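Local coordinates for protein nucleoside hydrolase, putative (Trypanosoma brucei, PDB 3FZ0) that is a putative member of the nucleoside hydrolase family and carries a bound calcium ion, at residues Trp218-Asp222 with Glu254-Arg258. The protein carries 2 engineered substitutions. Sequence-based numbering, arbitrary orientation.
Sequences WGFYD and EAFTR
Arg258 leaves its backbone with CG trans to N (chi1 -175°) and stays extended as far as NE, which lays its CB, CG and CD along one face of the Trp218 indole. The indole itself is set by a chi1 of -72°, with CG trans to the carbonyl carbon, and the two side chains run past each other in opposite directions. Arg258 CG sits 3.6 Å from the centroid of the five-membered ring of Trp218, almost straight above it, in a CH-pi contact. The guanidinium lies beyond the ring. Its face rests on Trp218 CB, which is 3.5 Å from Arg258 CZ. Glu254 CG lies 3.8 Å from Trp218 CZ3, in the six-membered ring. Thr257 OG1 lies at the ring edge near CZ2 and bonds back to the carbonyl of Leu253.

At the far end, Arg258 holds Asp222 end-on. Arg258 NH1 donates to Asp222 OD1 and Arg258 NH2 to Asp222 OD2, each at 2.8 Å and nearly straight. Both acceptors lie close to the guanidinium plane, but the carboxylate is turned 30° against it. Each oxygen is met on its syn side. Within its own segment, Arg258 NH1 also makes a weak hydrogen bond to Glu254 OE1, at 3.0 Å, as part of a salt bridge.

Asp222, Glu254 and Arg258 form a salt-bridge network between the start of helix 218-224 and the end of helix 251-257. Arg227, at the short strand 227-228, extends it by bridging both Asp222 OD1 and Glu254 OE1. The contact's centre is about 21 Å from the centre of the chain. The next residues, 259-276, are not modelled.

Asp222 OD1 and Glu254 OE1 are only 4.4 Å apart. Arg258 and Arg227 probably offset this repulsion and favour the charged form of both acids. Tryptophan contact along the aliphatic chain and paired bonds at its tip together probably hold the Arg258 side chain in this extended course.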
# COMPACT_ATOMS: atom_id res chain seq x y z
N TRP B 218 -5.46 39.55 9.77
CA TRP B 218 -4.27 40.35 10.02
C TRP B 218 -4.61 41.67 10.71
O TRP B 218 -3.84 42.12 11.57
CB TRP B 218 -3.43 40.56 8.75
CG TRP B 218 -2.71 39.28 8.35
CD1 TRP B 218 -2.95 38.53 7.23
CD2 TRP B 218 -1.69 38.59 9.08
NE1 TRP B 218 -2.14 37.43 7.22
CE2 TRP B 218 -1.35 37.43 8.34
CE3 TRP B 218 -1.02 38.84 10.29
CZ2 TRP B 218 -0.38 36.51 8.75
CZ3 TRP B 218 -0.03 37.93 10.72
CH2 TRP B 218 0.27 36.77 9.95
N GLY B 219 -5.75 42.27 10.36
CA GLY B 219 -6.28 43.48 11.03
C GLY B 219 -6.53 43.24 12.53
O GLY B 219 -6.14 44.06 13.37
N PHE B 220 -7.14 42.11 12.86
CA PHE B 220 -7.35 41.73 14.25
C PHE B 220 -5.98 41.58 14.93
O PHE B 220 -5.75 42.17 16.00
CB PHE B 220 -8.15 40.43 14.35
CG PHE B 220 -8.32 39.93 15.75
CD1 PHE B 220 -9.39 40.36 16.54
CD2 PHE B 220 -7.40 39.02 16.30
CE1 PHE B 220 -9.56 39.89 17.84
CE2 PHE B 220 -7.55 38.54 17.62
CZ PHE B 220 -8.62 38.96 18.38
N TYR B 221 -5.08 40.81 14.29
CA TYR B 221 -3.71 40.64 14.77
C TYR B 221 -3.05 41.97 15.12
O TYR B 221 -2.45 42.11 16.18
CB TYR B 221 -2.85 39.89 13.75
CG TYR B 221 -1.43 39.73 14.20
CD1 TYR B 221 -1.08 38.76 15.17
CD2 TYR B 221 -0.41 40.52 13.66
CE1 TYR B 221 0.24 38.61 15.57
CE2 TYR B 221 0.90 40.37 14.06
CZ TYR B 221 1.23 39.41 15.02
OH TYR B 221 2.55 39.24 15.43
N ASP B 222 -3.17 42.94 14.23
CA ASP B 222 -2.54 44.24 14.44
C ASP B 222 -3.02 44.84 15.76
O ASP B 222 -2.21 45.43 16.48
CB ASP B 222 -2.79 45.19 13.25
CG ASP B 222 -1.89 44.87 12.05
OD1 ASP B 222 -1.02 43.99 12.17
OD2 ASP B 222 -2.05 45.52 10.99
N GLU B 254 4.54 36.26 9.59
CA GLU B 254 3.99 37.49 9.03
C GLU B 254 4.69 37.91 7.71
O GLU B 254 4.03 38.23 6.73
CB GLU B 254 3.98 38.63 10.06
CG GLU B 254 3.10 39.80 9.66
CD GLU B 254 3.29 41.04 10.55
OE1 GLU B 254 2.44 41.96 10.47
OE2 GLU B 254 4.28 41.10 11.31
N ALA B 255 6.02 37.88 7.68
CA ALA B 255 6.74 38.28 6.46
C ALA B 255 6.55 37.28 5.33
O ALA B 255 6.56 37.64 4.17
CB ALA B 255 8.23 38.51 6.74
N PHE B 256 6.35 36.02 5.67
CA PHE B 256 6.23 34.99 4.66
C PHE B 256 4.85 34.97 4.04
O PHE B 256 4.73 34.74 2.83
CB PHE B 256 6.53 33.59 5.26
CG PHE B 256 8.01 33.32 5.50
CD1 PHE B 256 8.43 32.66 6.67
CD2 PHE B 256 8.97 33.69 4.54
CE1 PHE B 256 9.79 32.38 6.90
CE2 PHE B 256 10.35 33.43 4.75
CZ PHE B 256 10.76 32.76 5.94
N THR B 257 3.80 35.21 4.83
CA THR B 257 2.44 34.97 4.35
C THR B 257 1.61 36.24 4.20
O THR B 257 0.73 36.32 3.35
CB THR B 257 1.68 33.94 5.20
OG1 THR B 257 1.48 34.45 6.51
CG2 THR B 257 2.48 32.64 5.29
N ARG B 258 1.88 37.25 5.01
CA ARG B 258 1.12 38.48 4.88
C ARG B 258 1.75 39.40 3.83
O ARG B 258 1.13 39.70 2.81
CB ARG B 258 0.99 39.19 6.23
CG ARG B 258 0.11 40.41 6.19
CD ARG B 258 0.26 41.23 7.45
NE ARG B 258 -0.66 42.37 7.50
CZ ARG B 258 -0.93 43.05 8.61
NH1 ARG B 258 -0.35 42.71 9.76
NH2 ARG B 258 -1.78 44.07 8.59